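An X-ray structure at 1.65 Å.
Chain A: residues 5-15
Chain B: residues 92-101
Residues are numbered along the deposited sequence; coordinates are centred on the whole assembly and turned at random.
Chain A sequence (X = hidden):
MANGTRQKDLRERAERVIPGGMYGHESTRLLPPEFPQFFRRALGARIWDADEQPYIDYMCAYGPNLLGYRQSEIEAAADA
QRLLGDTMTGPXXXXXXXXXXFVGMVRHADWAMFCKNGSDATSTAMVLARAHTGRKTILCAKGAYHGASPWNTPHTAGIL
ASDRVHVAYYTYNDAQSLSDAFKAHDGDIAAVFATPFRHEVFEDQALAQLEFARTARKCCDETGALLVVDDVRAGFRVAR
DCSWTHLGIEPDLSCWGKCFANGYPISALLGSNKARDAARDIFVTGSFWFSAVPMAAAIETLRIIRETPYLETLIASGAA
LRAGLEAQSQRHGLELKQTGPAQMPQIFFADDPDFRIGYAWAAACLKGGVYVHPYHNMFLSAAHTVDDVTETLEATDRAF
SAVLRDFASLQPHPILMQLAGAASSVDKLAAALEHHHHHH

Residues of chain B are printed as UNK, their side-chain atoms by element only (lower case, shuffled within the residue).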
# COMPACT_ATOMS: atom_id res chain seq x y z
N THR A 5 23.84 6.47 21.98
CA THR A 5 24.92 5.72 21.31
C THR A 5 24.35 4.91 20.13
O THR A 5 24.89 4.97 18.99
CB THR A 5 25.68 4.84 22.30
OG1 THR A 5 26.49 5.73 23.07
CG2 THR A 5 26.56 3.79 21.67
N ARG A 6 23.29 4.13 20.40
CA ARG A 6 22.66 3.27 19.41
C ARG A 6 22.02 4.16 18.34
O ARG A 6 22.17 3.89 17.16
CB ARG A 6 21.68 2.28 20.04
CG ARG A 6 22.37 1.24 20.91
CD ARG A 6 21.49 0.06 21.32
NE ARG A 6 21.29 -0.84 20.19
CZ ARG A 6 20.12 -1.13 19.60
NH1 ARG A 6 18.95 -0.74 20.11
NH2 ARG A 6 20.13 -1.85 18.49
N GLN A 7 21.37 5.25 18.75
CA GLN A 7 20.70 6.14 17.79
C GLN A 7 21.72 6.74 16.80
O GLN A 7 21.45 6.84 15.59
CB GLN A 7 19.94 7.26 18.52
CG GLN A 7 18.94 8.02 17.67
CD GLN A 7 17.74 7.22 17.20
OE1 GLN A 7 17.31 7.35 16.05
NE2 GLN A 7 17.18 6.39 18.09
N LYS A 8 22.87 7.15 17.34
CA LYS A 8 23.88 7.77 16.55
C LYS A 8 24.42 6.78 15.51
O LYS A 8 24.68 7.19 14.35
CB LYS A 8 25.00 8.30 17.45
CG LYS A 8 26.16 8.90 16.66
CD LYS A 8 27.33 9.34 17.49
CE LYS A 8 28.32 10.16 16.68
NZ LYS A 8 29.67 10.10 17.27
N ASP A 9 24.68 5.54 15.95
CA ASP A 9 25.18 4.44 15.08
C ASP A 9 24.18 4.22 13.94
O ASP A 9 24.58 4.12 12.76
CB ASP A 9 25.38 3.13 15.87
CG ASP A 9 25.83 1.93 15.04
OD1 ASP A 9 26.90 2.03 14.40
OD2 ASP A 9 25.07 0.93 14.97
N LEU A 10 22.89 4.14 14.31
CA LEU A 10 21.80 3.83 13.40
C LEU A 10 21.65 4.97 12.39
O LEU A 10 21.48 4.70 11.22
CB LEU A 10 20.52 3.61 14.20
CG LEU A 10 20.39 2.22 14.83
CD1 LEU A 10 19.25 2.18 15.83
CD2 LEU A 10 20.19 1.15 13.76
N ARG A 11 21.84 6.22 12.81
CA ARG A 11 21.72 7.36 11.90
C ARG A 11 22.91 7.40 10.91
O ARG A 11 22.70 7.72 9.72
CB ARG A 11 21.61 8.68 12.66
CG ARG A 11 20.24 8.96 13.27
CD ARG A 11 20.34 10.35 13.89
NE ARG A 11 19.12 10.77 14.57
CZ ARG A 11 18.05 11.25 13.94
NH1 ARG A 11 18.05 11.37 12.62
NH2 ARG A 11 16.98 11.59 14.65
N GLU A 12 24.12 7.07 11.38
CA GLU A 12 25.32 7.01 10.50
C GLU A 12 25.10 5.95 9.41
O GLU A 12 25.47 6.16 8.25
CB GLU A 12 26.61 6.66 11.27
CG GLU A 12 27.92 6.66 10.44
CD GLU A 12 28.46 5.42 9.67
OE1 GLU A 12 27.94 4.25 9.81
OE2 GLU A 12 29.44 5.61 8.87
N ARG A 13 24.61 4.77 9.82
CA ARG A 13 24.41 3.64 8.92
C ARG A 13 23.25 3.97 7.95
O ARG A 13 23.37 3.70 6.74
CB ARG A 13 24.14 2.35 9.71
CG ARG A 13 25.35 1.79 10.44
CD ARG A 13 24.95 0.79 11.48
NE ARG A 13 24.15 -0.31 10.94
CZ ARG A 13 23.32 -1.05 11.66
NH1 ARG A 13 23.19 -0.83 12.96
NH2 ARG A 13 22.65 -2.03 11.08
N ALA A 14 22.14 4.52 8.49
CA ALA A 14 20.95 4.83 7.72
C ALA A 14 21.29 5.77 6.56
O ALA A 14 20.84 5.53 5.45
CB ALA A 14 19.83 5.37 8.60
N GLU A 15 22.11 6.80 6.79
CA GLU A 15 22.42 7.77 5.75
C GLU A 15 23.12 7.13 4.54
O GLU A 15 22.99 7.64 3.42
CB GLU A 15 23.28 8.92 6.26
CG GLU A 15 23.15 10.16 5.40
CD GLU A 15 24.17 11.23 5.71
OE1 GLU A 15 24.49 11.41 6.91
OE2 GLU A 15 24.64 11.89 4.75
N UNK B 92 11.38 1.02 13.18
CA UNK B 92 12.28 0.23 13.96
C UNK B 92 13.70 0.42 13.43
O UNK B 92 13.91 0.65 12.22
o UNK B 92 12.99 -2.03 14.48
c UNK B 92 11.90 -1.25 13.97
N UNK B 93 14.66 0.33 14.36
CA UNK B 93 16.07 0.16 14.02
C UNK B 93 16.29 -0.91 12.95
O UNK B 93 17.27 -0.81 12.22
c UNK B 93 16.41 -1.46 15.95
c UNK B 93 16.90 -0.23 15.25
o UNK B 93 17.17 -2.92 17.63
c UNK B 93 17.14 -1.77 17.25
o UNK B 93 17.65 -0.84 17.88
N UNK B 94 15.44 -1.94 12.85
CA UNK B 94 15.69 -3.00 11.87
C UNK B 94 15.51 -2.49 10.43
O UNK B 94 15.92 -3.20 9.48
c UNK B 94 13.37 -4.06 11.82
c UNK B 94 14.85 -4.27 12.13
c UNK B 94 15.09 -4.81 13.55
c UNK B 94 12.57 -5.31 11.87
N UNK B 95 14.92 -1.31 10.24
CA UNK B 95 14.85 -0.72 8.89
C UNK B 95 16.25 -0.51 8.33
O UNK B 95 16.50 -0.73 7.13
c UNK B 95 12.84 3.14 5.89
s UNK B 95 13.04 2.79 7.63
c UNK B 95 14.08 0.59 8.89
c UNK B 95 13.92 1.21 7.53
N UNK B 96 17.20 -0.16 9.20
CA UNK B 96 18.57 -0.00 8.78
C UNK B 96 19.16 -1.36 8.33
O UNK B 96 19.76 -1.42 7.24
c UNK B 96 19.41 0.71 9.87
c UNK B 96 20.82 0.94 9.40
c UNK B 96 18.79 2.04 10.27
N UNK B 97 19.02 -2.41 9.14
CA UNK B 97 19.47 -3.76 8.81
C UNK B 97 18.88 -4.18 7.44
O UNK B 97 19.62 -4.70 6.58
c UNK B 97 19.18 -4.77 9.91
c UNK B 97 19.62 -4.35 11.31
n UNK B 97 19.45 -5.25 12.25
o UNK B 97 20.02 -3.21 11.58
N UNK B 98 17.59 -3.93 7.22
CA UNK B 98 16.90 -4.32 5.97
C UNK B 98 17.53 -3.62 4.78
O UNK B 98 17.89 -4.28 3.79
c UNK B 98 14.64 -4.36 4.70
c UNK B 98 14.85 -5.81 4.26
c UNK B 98 13.16 -4.06 4.86
c UNK B 98 15.40 -4.03 6.00
N UNK B 99 17.67 -2.29 4.88
CA UNK B 99 18.25 -1.54 3.82
C UNK B 99 19.67 -2.03 3.50
O UNK B 99 20.02 -2.18 2.32
c UNK B 99 18.20 -0.06 4.16
N UNK B 100 20.48 -2.28 4.54
CA UNK B 100 21.85 -2.77 4.34
C UNK B 100 21.83 -4.11 3.62
O UNK B 100 22.62 -4.35 2.72
c UNK B 100 23.51 -1.64 7.69
c UNK B 100 22.60 -2.92 5.67
o UNK B 100 24.23 -0.73 8.12
c UNK B 100 23.05 -1.59 6.25
o UNK B 100 23.15 -2.60 8.36
N UNK B 101 20.95 -5.01 4.04
CA UNK B 101 20.91 -6.34 3.48
C UNK B 101 20.53 -6.28 1.99
O UNK B 101 21.16 -6.93 1.16
c UNK B 101 19.93 -7.19 4.22
O HOH W 1 24.96 1.33 6.50
O HOH W 2 21.73 -2.63 14.37

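Position 92 of chain B carries one carbon followed by one oxygen, a short hydroxyl side chain whose CA-to-CB bond points away from the chain A stretch. The oxygen accepts a hydrogen bond from the backbone N of position 94 at 2.9 Å, capping the turn that leads into the helix. This is B:Ser92.

Position 93 has three carbons in a row, the third bearing two oxygens. Its CB packs 3.4 Å from A:Leu10 CD1, and one oxygen of the terminal carboxylate reaches the edge of the A:Arg6 guanidinium. The residue is B:Glu93. Its OE2 lies 2.6 Å from A:Arg6 NH1 and 2.7 Å from A:Arg6 NH2, forming a salt bridge in which both hydrogen bonds are weak, with a single oxygen shared by two nitrogens and each N-H bent, at 130° and 125°.

Position 94 shows four carbons, forked at the first, with one arm two carbons long. Its CA-to-CB bond points away from the chain A stretch, and the side chain makes no contact with that stretch; the branching at CB identifies B:Ile94. At position 95 an unbranched chain of two carbons, a sulfur and a terminal carbon can only be a thioether, B:Met95. It is fully extended, with all three chi angles t, and is buried without touching the chain A stretch.

Position 96 bears three carbons, one carrying the other two, and its CA-to-CB bond points toward the chain A stretch. One methyl approaches A:Arg13, while the other meets A:Leu10 and A:Ala14. This is B:Val96: its CG1 lies 3.6 Å from A:Arg13 CB and also sits over one face of that residue's guanidinium, and its CG2 is 3.9 Å from both A:Leu10 CD2 and A:Ala14 CB.

Position 97 has two carbons, the second carrying one oxygen and one nitrogen, a carboxamide. The CA-to-CB bond runs sideways, but the end of the side chain comes nearer to A:Arg13. It is B:Asn97, whose OD1 accepts from A:Arg13 NH2 at 2.9 Å.

Four carbons forked at the second make position 98 B:Leu98, out of reach of the chain A stretch. A lone carbon at position 99 gives B:Ala99, likewise buried and out of reach of that stretch.

Position 100 again has three carbons with two oxygens on the third; its CA-to-CB bond points toward the chain A stretch, and its two oxygens reach the edge of the A:Arg13 guanidinium. In B:Glu100, OE2 accepts from A:Arg13 NE at 2.9 Å and OE1 from A:Arg13 NH2 at 2.8 Å, two nearly linear hydrogen bonds that form a two-pronged salt bridge. Position 101, with one side-chain carbon and no contact with the chain A stretch, is B:Ala101.

The helices run at 30° to each other, with A:Ala14 CA and B:Val96 CA 5.5 Å apart. B:Val96 supplies the apolar centre, while A:Arg13 combines packing with polar bonds along its edge. Its NH1 also bonds A:Asp9 OD2 at 3.3 Å. A water donates to A:Arg13 O and B:Glu100 OE2, adding a bridge, and the A:Arg6 pair fastens the contact near the start of the chain B helix.

Chain B (92-101) SEIMVNLAEA
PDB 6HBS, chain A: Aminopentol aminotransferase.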